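Local coordinates for putative acetyltransferase (Streptococcus mutans, PDB 3LD2), which probably transfers an acyl group from acyl-coenzyme A to an acceptor not yet identified, as a GNAT-family acyltransferase, at residues Lys54-Gln59 with Leu65-Lys70; Asp71-Lys76 with Thr81-Ala86; Gly94-Ser99 with Gln132-Glu137; Val111-Ala116 with Leu158-Leu163. All blocks are in the same frame, centred on the assembly; numbering follows the deposited sequence.

Contact 1 of 4, residues Lys54-Gln59 with Leu65-Lys70. With COA (coenzyme A), chain E.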
# COMPACT_ATOMS: atom_id res chain seq x y z
N LYS A 54 -7.64 10.62 4.99
CA LYS A 54 -9.01 10.22 5.29
C LYS A 54 -9.05 8.72 5.48
O LYS A 54 -10.00 8.18 6.04
CB LYS A 54 -10.01 10.60 4.17
CG LYS A 54 -10.24 12.10 3.97
CD LYS A 54 -10.80 12.41 2.57
CE LYS A 54 -10.81 13.92 2.29
NZ LYS A 54 -11.80 14.29 1.23
N THR A 55 -8.01 8.05 4.98
CA THR A 55 -7.96 6.59 4.96
C THR A 55 -7.27 5.93 6.16
O THR A 55 -7.66 4.83 6.57
CB THR A 55 -7.25 6.10 3.69
OG1 THR A 55 -7.83 6.72 2.53
CG2 THR A 55 -7.37 4.59 3.56
N TRP A 56 -6.24 6.55 6.72
CA TRP A 56 -5.46 5.87 7.76
C TRP A 56 -6.07 6.06 9.14
O TRP A 56 -6.36 7.18 9.56
CB TRP A 56 -3.98 6.29 7.74
CG TRP A 56 -3.33 6.11 6.39
CD1 TRP A 56 -2.84 7.09 5.58
CD2 TRP A 56 -3.14 4.87 5.68
NE1 TRP A 56 -2.35 6.54 4.41
CE2 TRP A 56 -2.52 5.18 4.45
CE3 TRP A 56 -3.42 3.53 5.97
CZ2 TRP A 56 -2.18 4.20 3.52
CZ3 TRP A 56 -3.08 2.55 5.04
CH2 TRP A 56 -2.48 2.90 3.83
N SER A 57 -6.26 4.95 9.83
CA SER A 57 -6.81 4.94 11.18
C SER A 57 -6.01 3.95 12.00
O SER A 57 -5.27 3.14 11.44
CB SER A 57 -8.28 4.53 11.16
OG SER A 57 -8.46 3.31 10.45
N GLU A 58 -6.19 4.02 13.31
CA GLU A 58 -5.57 3.09 14.24
C GLU A 58 -6.02 1.68 13.97
O GLU A 58 -5.49 0.73 14.54
CB GLU A 58 -5.89 3.47 15.68
CG GLU A 58 -5.25 4.79 16.09
CD GLU A 58 -5.29 5.03 17.58
OE1 GLU A 58 -6.42 5.11 18.12
OE2 GLU A 58 -4.19 5.16 18.19
N GLN A 59 -7.01 1.53 13.09
CA GLN A 59 -7.43 0.19 12.68
C GLN A 59 -6.51 -0.43 11.60
O GLN A 59 -6.45 -1.64 11.46
CB GLN A 59 -8.90 0.22 12.21
CG GLN A 59 -9.56 -1.14 12.02
CD GLN A 59 -10.10 -1.73 13.33
OE1 GLN A 59 -9.50 -1.57 14.41
NE2 GLN A 59 -11.25 -2.42 13.25
N LEU A 65 -0.98 9.24 13.86
CA LEU A 65 -1.75 9.94 12.84
C LEU A 65 -1.63 11.44 13.06
O LEU A 65 -1.52 11.89 14.20
CB LEU A 65 -3.22 9.50 12.94
CG LEU A 65 -3.47 7.99 12.82
CD1 LEU A 65 -4.89 7.64 13.24
CD2 LEU A 65 -3.21 7.48 11.41
N PRO A 66 -1.61 12.23 11.97
CA PRO A 66 -1.74 11.83 10.56
C PRO A 66 -0.42 11.28 10.04
O PRO A 66 0.64 11.72 10.47
CB PRO A 66 -2.05 13.16 9.84
CG PRO A 66 -2.04 14.25 10.91
CD PRO A 66 -1.33 13.67 12.09
N VAL A 67 -0.48 10.33 9.10
CA VAL A 67 0.74 9.80 8.52
C VAL A 67 1.21 10.57 7.26
O VAL A 67 2.39 10.54 6.93
CB VAL A 67 0.58 8.31 8.18
CG1 VAL A 67 -0.33 7.63 9.20
CG2 VAL A 67 -0.01 8.15 6.79
N ALA A 68 0.31 11.26 6.57
CA ALA A 68 0.68 11.89 5.30
C ALA A 68 0.79 13.40 5.39
O ALA A 68 0.10 14.05 6.17
CB ALA A 68 -0.29 11.49 4.20
N SER A 69 1.69 13.95 4.58
CA SER A 69 1.80 15.39 4.40
C SER A 69 2.41 15.63 3.03
O SER A 69 3.01 14.72 2.46
CB SER A 69 2.69 15.99 5.49
OG SER A 69 4.02 15.48 5.40
N LYS A 70 2.24 16.84 2.51
CA LYS A 70 2.75 17.21 1.19
C LYS A 70 4.24 16.92 1.12
O LYS A 70 4.73 16.32 0.18
CB LYS A 70 2.49 18.70 0.93
CG LYS A 70 2.78 19.18 -0.48
CD LYS A 70 2.60 20.71 -0.57
CE LYS A 70 3.09 21.27 -1.91
NZ LYS A 70 2.11 21.06 -3.02
N1A COA E . -15.19 -7.37 3.11
C2A COA E . -14.95 -8.71 2.53
N3A COA E . -13.98 -8.84 1.38
C4A COA E . -13.29 -7.67 0.88
C5A COA E . -13.52 -6.35 1.48
C6A COA E . -14.49 -6.19 2.61
N6A COA E . -14.68 -4.85 3.16
N7A COA E . -12.70 -5.33 0.80
C8A COA E . -11.95 -6.04 -0.21
N9A COA E . -12.25 -7.49 -0.09
C1B COA E . -11.90 -8.25 -1.18
C2B COA E . -12.79 -9.21 -1.95
O2B COA E . -13.64 -10.16 -1.39
C3B COA E . -12.45 -9.09 -3.37
O3B COA E . -13.17 -9.70 -4.39
P3B COA E . -14.72 -9.13 -4.68
O7A COA E . -15.08 -9.65 -6.21
O8A COA E . -15.83 -9.78 -3.62
O9A COA E . -14.81 -7.69 -4.55
C4B COA E . -11.38 -8.02 -3.48
O4B COA E . -11.10 -7.48 -2.13
C5B COA E . -10.85 -7.26 -4.64
O5B COA E . -11.65 -6.14 -4.31
P1A COA E . -11.32 -4.56 -4.62
O1A COA E . -12.73 -3.80 -5.04
O2A COA E . -10.34 -4.51 -5.70
O3A COA E . -10.71 -3.85 -3.28
P2A COA E . -10.82 -2.25 -2.94
O4A COA E . -12.26 -1.95 -2.21
O5A COA E . -10.68 -1.43 -4.14
O6A COA E . -9.65 -1.89 -1.84
CBP COA E . -8.39 -2.09 0.09
CCP COA E . -9.19 -2.88 -0.97
CDP COA E . -7.24 -1.35 -0.66
CEP COA E . -7.86 -3.03 1.20
CAP COA E . -9.33 -1.01 0.69
OAP COA E . -10.25 -1.53 1.61
C9P COA E . -8.50 0.01 1.46
O9P COA E . -8.44 1.11 1.03
N8P COA E . -8.43 -0.11 2.91
C7P COA E . -8.16 1.14 3.58
C6P COA E . -6.86 1.09 4.39
C5P COA E . -5.86 0.11 3.76
O5P COA E . -5.27 0.44 2.79
N4P COA E . -5.56 -1.15 4.40
C3P COA E . -4.24 -1.80 4.22
C2P COA E . -3.51 -1.44 2.92
S1P COA E . -1.93 -0.64 3.37

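Contact 2 of 4, residues Asp71-Lys76 with Thr81-Ala86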
# COMPACT_ATOMS: atom_id res chain seq x y z
N ASP A 71 4.95 17.32 2.16
CA ASP A 71 6.39 17.17 2.17
C ASP A 71 6.87 15.75 2.39
O ASP A 71 7.92 15.37 1.89
CB ASP A 71 7.00 18.10 3.19
CG ASP A 71 7.33 19.44 2.60
OD1 ASP A 71 8.51 19.61 2.23
OD2 ASP A 71 6.40 20.28 2.45
N GLN A 72 6.12 14.97 3.16
CA GLN A 72 6.46 13.57 3.31
C GLN A 72 6.34 12.90 1.96
O GLN A 72 7.19 12.10 1.58
CB GLN A 72 5.60 12.90 4.39
CG GLN A 72 5.54 11.37 4.37
CD GLN A 72 4.17 10.84 3.96
OE1 GLN A 72 3.27 11.62 3.66
NE2 GLN A 72 4.00 9.52 3.96
N ILE A 73 5.32 13.27 1.19
CA ILE A 73 5.06 12.61 -0.09
C ILE A 73 6.10 12.98 -1.14
O ILE A 73 6.50 12.15 -1.95
CB ILE A 73 3.64 12.90 -0.61
CG1 ILE A 73 2.59 12.30 0.33
CG2 ILE A 73 3.46 12.34 -2.02
CD1 ILE A 73 2.36 10.83 0.15
N ILE A 74 6.55 14.23 -1.10
CA ILE A 74 7.58 14.70 -2.01
C ILE A 74 8.91 14.01 -1.69
O ILE A 74 9.62 13.56 -2.59
CB ILE A 74 7.75 16.23 -1.92
CG1 ILE A 74 6.48 16.93 -2.40
CG2 ILE A 74 8.96 16.69 -2.71
CD1 ILE A 74 6.37 18.37 -1.94
N GLN A 75 9.23 13.92 -0.40
CA GLN A 75 10.43 13.24 0.07
C GLN A 75 10.54 11.88 -0.57
O GLN A 75 11.61 11.46 -1.06
CB GLN A 75 10.37 13.05 1.58
CG GLN A 75 11.71 13.06 2.27
CD GLN A 75 12.12 14.47 2.69
OE1 GLN A 75 11.40 15.44 2.43
NE2 GLN A 75 13.28 14.58 3.33
N LYS A 76 9.42 11.17 -0.55
CA LYS A 76 9.33 9.83 -1.10
C LYS A 76 9.48 9.85 -2.59
O LYS A 76 10.23 9.06 -3.15
CB LYS A 76 7.99 9.17 -0.73
CG LYS A 76 7.94 8.74 0.71
CD LYS A 76 6.53 8.50 1.17
CE LYS A 76 6.15 7.06 0.98
NZ LYS A 76 5.27 6.64 2.13
N THR A 81 10.63 6.12 -4.41
CA THR A 81 9.33 5.48 -4.25
C THR A 81 8.47 5.85 -5.46
O THR A 81 8.40 7.00 -5.84
CB THR A 81 8.65 5.94 -2.98
OG1 THR A 81 9.56 5.81 -1.88
CG2 THR A 81 7.40 5.11 -2.71
N HIS A 82 7.82 4.87 -6.07
CA HIS A 82 6.95 5.15 -7.20
C HIS A 82 5.47 5.08 -6.81
O HIS A 82 5.10 4.36 -5.89
CB HIS A 82 7.26 4.19 -8.34
CG HIS A 82 8.72 3.94 -8.52
ND1 HIS A 82 9.61 4.92 -8.90
CD2 HIS A 82 9.45 2.80 -8.38
CE1 HIS A 82 10.83 4.41 -8.97
NE2 HIS A 82 10.76 3.13 -8.66
N PHE A 83 4.62 5.86 -7.49
CA PHE A 83 3.19 5.96 -7.17
C PHE A 83 2.29 5.67 -8.37
O PHE A 83 2.39 6.32 -9.42
CB PHE A 83 2.85 7.35 -6.64
CG PHE A 83 3.60 7.77 -5.41
CD1 PHE A 83 2.94 7.93 -4.20
CD2 PHE A 83 4.96 8.02 -5.46
CE1 PHE A 83 3.61 8.34 -3.06
CE2 PHE A 83 5.65 8.43 -4.32
CZ PHE A 83 4.96 8.59 -3.11
N LEU A 84 1.40 4.71 -8.22
CA LEU A 84 0.31 4.51 -9.17
C LEU A 84 -0.94 5.16 -8.58
O LEU A 84 -1.21 5.05 -7.37
CB LEU A 84 0.06 3.04 -9.43
CG LEU A 84 1.28 2.31 -10.00
CD1 LEU A 84 0.99 0.82 -10.13
CD2 LEU A 84 1.66 2.89 -11.36
N VAL A 85 -1.70 5.83 -9.43
CA VAL A 85 -2.90 6.50 -8.97
C VAL A 85 -4.12 6.08 -9.81
O VAL A 85 -4.01 5.76 -10.99
CB VAL A 85 -2.64 8.02 -8.97
CG1 VAL A 85 -3.80 8.77 -9.56
CG2 VAL A 85 -2.34 8.51 -7.56
N ALA A 86 -5.28 6.00 -9.19
CA ALA A 86 -6.48 5.69 -9.96
C ALA A 86 -7.43 6.88 -9.95
O ALA A 86 -7.61 7.53 -8.92
CB ALA A 86 -7.16 4.43 -9.46

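Contact 3 of 4, residues Gly94-Ser99 with Gln132-Glu137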
# COMPACT_ATOMS: atom_id res chain seq x y z
N GLY A 94 -7.85 6.32 -5.74
CA GLY A 94 -6.99 5.27 -5.24
C GLY A 94 -5.51 5.59 -5.44
O GLY A 94 -5.14 6.32 -6.36
N VAL A 95 -4.67 5.05 -4.56
CA VAL A 95 -3.23 5.25 -4.70
C VAL A 95 -2.41 4.06 -4.19
O VAL A 95 -2.73 3.46 -3.16
CB VAL A 95 -2.77 6.56 -4.02
CG1 VAL A 95 -3.13 6.56 -2.54
CG2 VAL A 95 -1.27 6.76 -4.24
N LEU A 96 -1.36 3.71 -4.94
CA LEU A 96 -0.46 2.65 -4.55
C LEU A 96 0.98 3.14 -4.74
O LEU A 96 1.37 3.52 -5.85
CB LEU A 96 -0.71 1.38 -5.37
CG LEU A 96 0.17 0.17 -4.99
CD1 LEU A 96 -0.44 -1.19 -5.34
CD2 LEU A 96 1.60 0.26 -5.57
N ASP A 97 1.75 3.15 -3.66
CA ASP A 97 3.17 3.46 -3.74
C ASP A 97 3.99 2.21 -3.44
O ASP A 97 3.59 1.38 -2.63
CB ASP A 97 3.55 4.56 -2.76
CG ASP A 97 3.52 4.09 -1.33
OD1 ASP A 97 2.43 3.74 -0.86
OD2 ASP A 97 4.58 4.07 -0.67
N TYR A 98 5.13 2.07 -4.11
CA TYR A 98 6.00 0.92 -3.89
C TYR A 98 7.46 1.29 -3.93
O TYR A 98 7.85 2.31 -4.47
CB TYR A 98 5.71 -0.22 -4.87
CG TYR A 98 5.97 0.08 -6.33
CD1 TYR A 98 7.21 -0.20 -6.89
CD2 TYR A 98 4.97 0.61 -7.14
CE1 TYR A 98 7.46 0.04 -8.23
CE2 TYR A 98 5.21 0.87 -8.49
CZ TYR A 98 6.47 0.59 -9.03
OH TYR A 98 6.74 0.84 -10.37
N SER A 99 8.26 0.44 -3.33
CA SER A 99 9.69 0.71 -3.22
C SER A 99 10.42 -0.55 -2.76
O SER A 99 9.79 -1.47 -2.21
CB SER A 99 9.89 1.81 -2.20
OG SER A 99 9.72 1.26 -0.91
N GLN A 132 -2.63 -5.11 -9.65
CA GLN A 132 -2.32 -5.84 -10.86
C GLN A 132 -1.30 -5.11 -11.74
O GLN A 132 -0.41 -5.74 -12.32
CB GLN A 132 -3.58 -6.10 -11.65
CG GLN A 132 -3.74 -7.53 -12.02
CD GLN A 132 -3.91 -8.42 -10.79
OE1 GLN A 132 -4.73 -8.13 -9.91
NE2 GLN A 132 -3.14 -9.52 -10.73
N ILE A 133 -1.41 -3.80 -11.88
CA ILE A 133 -0.40 -3.19 -12.71
C ILE A 133 0.90 -3.12 -11.93
O ILE A 133 1.97 -3.39 -12.49
CB ILE A 133 -0.85 -1.90 -13.51
CG1 ILE A 133 -0.48 -0.62 -12.79
CG2 ILE A 133 -2.34 -1.95 -13.90
CD1 ILE A 133 -1.64 -0.15 -11.95
N PHE A 134 0.82 -2.83 -10.64
CA PHE A 134 2.01 -2.91 -9.79
C PHE A 134 2.77 -4.22 -10.04
O PHE A 134 3.96 -4.21 -10.33
CB PHE A 134 1.65 -2.79 -8.31
CG PHE A 134 2.68 -3.37 -7.36
CD1 PHE A 134 3.88 -2.70 -7.11
CD2 PHE A 134 2.44 -4.57 -6.70
CE1 PHE A 134 4.84 -3.22 -6.23
CE2 PHE A 134 3.39 -5.11 -5.81
CZ PHE A 134 4.60 -4.43 -5.57
N LEU A 135 2.08 -5.35 -9.92
CA LEU A 135 2.73 -6.63 -10.04
C LEU A 135 3.45 -6.74 -11.37
O LEU A 135 4.56 -7.28 -11.42
CB LEU A 135 1.74 -7.79 -9.87
CG LEU A 135 1.28 -8.08 -8.44
CD1 LEU A 135 0.14 -9.08 -8.45
CD2 LEU A 135 2.43 -8.60 -7.56
N ASN A 136 2.85 -6.22 -12.43
CA ASN A 136 3.50 -6.26 -13.74
C ASN A 136 4.66 -5.29 -13.93
O ASN A 136 5.50 -5.51 -14.79
CB ASN A 136 2.50 -6.16 -14.88
CG ASN A 136 1.70 -7.45 -15.05
OD1 ASN A 136 2.10 -8.35 -15.80
ND2 ASN A 136 0.58 -7.57 -14.32
N GLU A 137 4.69 -4.22 -13.14
CA GLU A 137 5.86 -3.34 -13.08
C GLU A 137 7.08 -4.07 -12.52
O GLU A 137 8.15 -4.03 -13.11
CB GLU A 137 5.58 -2.14 -12.19
CG GLU A 137 4.70 -1.11 -12.83
CD GLU A 137 5.19 -0.73 -14.22
OE1 GLU A 137 4.35 -0.36 -15.07
OE2 GLU A 137 6.43 -0.81 -14.46

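Contact 4 of 4, residues Val111-Ala116 with Leu158-Leu163. With COA (coenzyme A), chain E.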
# COMPACT_ATOMS: atom_id res chain seq x y z
N VAL A 111 10.48 -6.26 -3.12
CA VAL A 111 9.73 -5.00 -3.20
C VAL A 111 8.60 -4.94 -2.13
O VAL A 111 8.05 -5.98 -1.74
CB VAL A 111 9.22 -4.71 -4.64
CG1 VAL A 111 8.15 -5.70 -5.07
CG2 VAL A 111 8.72 -3.29 -4.76
N THR A 112 8.31 -3.75 -1.62
CA THR A 112 7.13 -3.54 -0.76
C THR A 112 6.18 -2.41 -1.30
O THR A 112 6.55 -1.69 -2.23
CB THR A 112 7.54 -3.30 0.74
OG1 THR A 112 6.39 -3.36 1.61
CG2 THR A 112 8.23 -1.97 0.90
N PHE A 113 4.97 -2.29 -0.75
CA PHE A 113 3.99 -1.29 -1.22
C PHE A 113 2.89 -0.98 -0.23
O PHE A 113 2.56 -1.80 0.61
CB PHE A 113 3.34 -1.73 -2.54
CG PHE A 113 2.40 -2.89 -2.39
CD1 PHE A 113 1.04 -2.67 -2.22
CD2 PHE A 113 2.87 -4.19 -2.40
CE1 PHE A 113 0.15 -3.74 -2.08
CE2 PHE A 113 2.01 -5.26 -2.25
CZ PHE A 113 0.65 -5.04 -2.09
N GLY A 114 2.33 0.22 -0.33
CA GLY A 114 1.11 0.57 0.39
C GLY A 114 0.01 0.81 -0.63
O GLY A 114 0.29 0.96 -1.82
N ILE A 115 -1.24 0.83 -0.17
CA ILE A 115 -2.37 1.10 -1.05
C ILE A 115 -3.55 1.67 -0.25
O ILE A 115 -3.80 1.30 0.88
CB ILE A 115 -2.80 -0.15 -1.83
CG1 ILE A 115 -3.84 0.22 -2.90
CG2 ILE A 115 -3.34 -1.19 -0.88
CD1 ILE A 115 -4.29 -0.93 -3.74
N ALA A 116 -4.25 2.62 -0.85
CA ALA A 116 -5.39 3.23 -0.19
C ALA A 116 -6.45 3.52 -1.24
O ALA A 116 -6.18 4.18 -2.25
CB ALA A 116 -4.97 4.49 0.57
N LEU A 158 -8.55 -9.91 3.72
CA LEU A 158 -9.34 -10.67 2.76
C LEU A 158 -8.92 -10.34 1.33
O LEU A 158 -8.81 -11.22 0.47
CB LEU A 158 -10.83 -10.37 2.97
CG LEU A 158 -11.39 -10.96 4.26
CD1 LEU A 158 -12.84 -10.57 4.45
CD2 LEU A 158 -11.23 -12.49 4.28
N PHE A 159 -8.70 -9.05 1.09
CA PHE A 159 -8.15 -8.54 -0.16
C PHE A 159 -6.90 -9.31 -0.58
O PHE A 159 -6.86 -9.90 -1.67
CB PHE A 159 -7.83 -7.05 0.04
CG PHE A 159 -7.37 -6.34 -1.20
CD1 PHE A 159 -8.20 -6.19 -2.29
CD2 PHE A 159 -6.09 -5.77 -1.25
CE1 PHE A 159 -7.77 -5.50 -3.42
CE2 PHE A 159 -5.66 -5.07 -2.36
CZ PHE A 159 -6.49 -4.94 -3.45
N TYR A 160 -5.89 -9.33 0.30
CA TYR A 160 -4.60 -9.93 -0.06
C TYR A 160 -4.67 -11.42 -0.31
O TYR A 160 -4.05 -11.94 -1.26
CB TYR A 160 -3.53 -9.61 0.99
CG TYR A 160 -3.10 -8.16 0.95
CD1 TYR A 160 -2.79 -7.55 -0.25
CD2 TYR A 160 -2.99 -7.42 2.12
CE1 TYR A 160 -2.39 -6.21 -0.30
CE2 TYR A 160 -2.60 -6.10 2.10
CZ TYR A 160 -2.29 -5.49 0.88
OH TYR A 160 -1.89 -4.17 0.85
N LYS A 161 -5.45 -12.12 0.51
CA LYS A 161 -5.70 -13.54 0.30
C LYS A 161 -6.38 -13.75 -1.05
O LYS A 161 -6.03 -14.65 -1.82
CB LYS A 161 -6.57 -14.11 1.41
CG LYS A 161 -6.56 -15.63 1.43
CD LYS A 161 -5.22 -16.11 2.02
CE LYS A 161 -4.72 -17.44 1.44
NZ LYS A 161 -3.35 -17.65 1.99
N LYS A 162 -7.38 -12.92 -1.32
CA LYS A 162 -8.13 -13.04 -2.57
C LYS A 162 -7.20 -12.89 -3.79
O LYS A 162 -7.27 -13.68 -4.72
CB LYS A 162 -9.29 -12.03 -2.59
CG LYS A 162 -10.30 -12.19 -3.71
CD LYS A 162 -10.93 -13.58 -3.76
CE LYS A 162 -12.39 -13.53 -4.25
NZ LYS A 162 -12.62 -12.48 -5.27
N LEU A 163 -6.31 -11.90 -3.76
CA LEU A 163 -5.38 -11.64 -4.87
C LEU A 163 -4.20 -12.61 -4.92
O LEU A 163 -3.27 -12.41 -5.68
CB LEU A 163 -4.86 -10.20 -4.81
CG LEU A 163 -5.77 -9.16 -5.48
CD1 LEU A 163 -7.17 -9.67 -5.77
CD2 LEU A 163 -5.83 -7.89 -4.66
N1A COA E . -15.19 -7.37 3.11
C2A COA E . -14.95 -8.71 2.53
N3A COA E . -13.98 -8.84 1.38
C4A COA E . -13.29 -7.67 0.88
C5A COA E . -13.52 -6.35 1.48
C6A COA E . -14.49 -6.19 2.61
N6A COA E . -14.68 -4.85 3.16
N7A COA E . -12.70 -5.33 0.80
C8A COA E . -11.95 -6.04 -0.21
N9A COA E . -12.25 -7.49 -0.09
C1B COA E . -11.90 -8.25 -1.18
C2B COA E . -12.79 -9.21 -1.95
O2B COA E . -13.64 -10.16 -1.39
C3B COA E . -12.45 -9.09 -3.37
O3B COA E . -13.17 -9.70 -4.39
P3B COA E . -14.72 -9.13 -4.68
O7A COA E . -15.08 -9.65 -6.21
O8A COA E . -15.83 -9.78 -3.62
O9A COA E . -14.81 -7.69 -4.55
C4B COA E . -11.38 -8.02 -3.48
O4B COA E . -11.10 -7.48 -2.13
C5B COA E . -10.85 -7.26 -4.64
O5B COA E . -11.65 -6.14 -4.31
P1A COA E . -11.32 -4.56 -4.62
O1A COA E . -12.73 -3.80 -5.04
O2A COA E . -10.34 -4.51 -5.70
O3A COA E . -10.71 -3.85 -3.28
P2A COA E . -10.82 -2.25 -2.94
O4A COA E . -12.26 -1.95 -2.21
O5A COA E . -10.68 -1.43 -4.14
O6A COA E . -9.65 -1.89 -1.84
CBP COA E . -8.39 -2.09 0.09
CCP COA E . -9.19 -2.88 -0.97
CDP COA E . -7.24 -1.35 -0.66
CEP COA E . -7.86 -3.03 1.20
CAP COA E . -9.33 -1.01 0.69
OAP COA E . -10.25 -1.53 1.61
C9P COA E . -8.50 0.01 1.46
O9P COA E . -8.44 1.11 1.03
N8P COA E . -8.43 -0.11 2.91
C7P COA E . -8.16 1.14 3.58
C6P COA E . -6.86 1.09 4.39
C5P COA E . -5.86 0.11 3.76
O5P COA E . -5.27 0.44 2.79
N4P COA E . -5.56 -1.15 4.40
C3P COA E . -4.24 -1.80 4.22
C2P COA E . -3.51 -1.44 2.92
S1P COA E . -1.93 -0.64 3.37

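Contact 1 of 4, residues Lys54-Gln59 with Leu65-Lys70
Trp56 lies against Leu65 and Val67 where the chain leaves helix 45-55, in the loop that joins the first two helices of the GNAT fold beside the coenzyme A pocket. Its side chain can be followed outward. CB meets Leu65 CD2 at 3.9 Å, the same methyl that rests 3.7 Å from the Trp56 carbonyl O. With CG beside the backbone N and anti to the carbonyl carbon (chi1 -55°), the indole turns past Leu65 toward Val67. The pyrrole part then takes the closest contact of the pair, Val67 CG2 standing 3.3 Å from CD1, and NE1 is 3.7 Å from the same methyl. This approach to the ring is oblique, and the two side chains cross at about a right angle. NE1 also has a weak hydrogen bond to Glu52 of the preceding helix. Leu65 CD1, the other branch of that leucine, packs along the chain beyond Trp56, 3.9 Å from Ser57 CA and 4.0 Å from Glu58 CG. The packing is thus apolar and sits near the surface. It gathers round CB and the pyrrole end of the indole, while the benzene part of the ring reaches the ligand pocket and Thr55 CG2 touches the pantetheine chain. At the far end of the indole, the coenzyme A sulfur S1P lies in the ring plane, at the edge, 3.6 Å from CH2.

Contact 2 of 4, residues Asp71-Lys76 with Thr81-Ala86
Lys76 and Ile73 of helix 70-77 face Thr81 and Phe83 across the short connection from the second helix of the GNAT fold into strand 82-88. The contact has one polar element. Thr81 N donates a hydrogen bond to Lys76 O at 3.2 Å, bent to an N-H...O angle of 141°, with the donor tilted 32° from the carbonyl plane. Thr81 CB sits 3.5 Å from that same carbonyl oxygen, so the threonine packs against the end of the helix as well as bonding to it.

The rest is van der Waals packing around one ring. Phe83 presents its CZ end to the helix, with Lys76 CB in the ring plane at the edge, 3.9 Å from CZ. Ile73 CG2 approaches Phe83 CE1 at 4.1 Å, the two side chains crossing obliquely, and this methyl is anti to the isoleucine N. Lys76 offers only the root of its chain here: CB stands 3.9 Å from Thr81 OG1, whereas the chain bends at chi3 and chi4 and carries the ammonium group off toward Asp97, with which it makes a long, weak ion pair.

Met40 also touches Phe83 and Ile73, and Val49 of helix 45-55 touches Ile73. The chemistry therefore implies that one bent backbone bond ties the helix end to the start of the strand segment, the remaining contact is largely hydrocarbon round the buried Phe83, and the lysine charge lies away from it.

Contact 3 of 4, residues Gly94-Ser99 with Gln132-Glu137
In the GNAT fold the helix of the central beta-alpha-beta crossover packs on the sheet, and here Leu96 and Tyr98 of strand 92-100 receive Phe134 and Glu137 of that helix, 126-138. The axes of segments 94-99 and 132-137 run nearly parallel, 22° apart, and approach to 10.1 Å. Phe134 takes a large part in bridging this distance. Its CG is anti to the backbone N (chi1 158°), which lays the ring alongside both strand side chains, its root at Leu96 and its CD1-CE1 edge at Tyr98. Both Leu96 methyls meet the root of that ring: CD1 is 4.0 Å from Phe134 CB, and CD2 is equally far from Phe134 CD1. Against Tyr98 the meeting is an offset edge-to-face pair, the Phe134 edge directed at the tyrosine face, with centroids 5.1 Å apart and planes at 60°. The overlap is close at the near end, where Phe134 CE1 lies 3.4 Å from Tyr98 CB, while Phe134 CD1 sits over one face of the tyrosine ring. Phe113 of the neighbouring strand meets the Phe134 ring as well, and His82 meets Tyr98, so the pair belongs to a wider aromatic layer. Toward the surface the Tyr98 and Glu137 side chains cross at about a right angle, the OH 3.7 Å from both CB and CG of Glu137.

Contact 4 of 4, residues Val111-Ala116 with Leu158-Leu163
Tyr160 of helix 154-162 brings its hydroxyl end against both Phe113 and Ile115, two residues of strand 110-117 separated by Gly114. Side-chain rotation explains the meeting. Phe113 holds CG between its backbone N and carbonyl carbon (chi1 70°), and its ring end swings toward the helix. Tyr160 takes the other course, CG beside the backbone N and anti to the carbonyl carbon (chi1 -71°), and its ring arrives from the opposite direction. The two rings meet obliquely, with centroids 6.0 Å apart and planes at 78°. Phe113 CZ touches Tyr160 CE1 at 3.7 Å, and Phe113 CE1 touches the hydroxyl oxygen at 3.6 Å. Ile115 and Tyr160 run past each other antiparallel, which sets Ile115 CG2 3.7 Å from Tyr160 OH. That same CG2 also rests 3.8 Å from C2P of coenzyme A, so one methyl touches both the tyrosine hydroxyl and the thiol arm.

Other residues of the segment meet the cofactor too. Phe159 has CCP of the pantetheine over one ring face and Leu163 CD2 over the opposite face, both toward the rim, so the ring is sandwiched between ligand and protein. Lys162 curls back to give a hydrogen bond from NZ to the ribose oxygen O3B at 3.0 Å. Backbone N atoms of Val117, Gly125, Gly127 and Arg128 also bind the cofactor. The arrangement is that of the GNAT coenzyme A site, where a central strand and the helix that follows the next strand line the cleft holding the cofactor.

Contacts 1 and 4 border the coenzyme A site from different parts of the chain, their centres 18 Å apart, and they touch directly: Trp56 CH2 lies 3.6 Å from Ile115 O, and Thr55 CG2 is 3.8 Å from Ala116 CB. Contacts 2 and 3 share the sheet, strands 82-88 and 92-100 pairing with Leu84 N 2.6 Å from Leu96 O, and contact 3 passes to contact 4 through the next pair, Asp97 O to Gly114 N at 2.9 Å. Contact 2 is more remote, the Lys76 side chain about 10 Å from the cofactor. Contact 1 adjoins contact 2 through Val67 O and Gln72 CD, 3.5 Å apart.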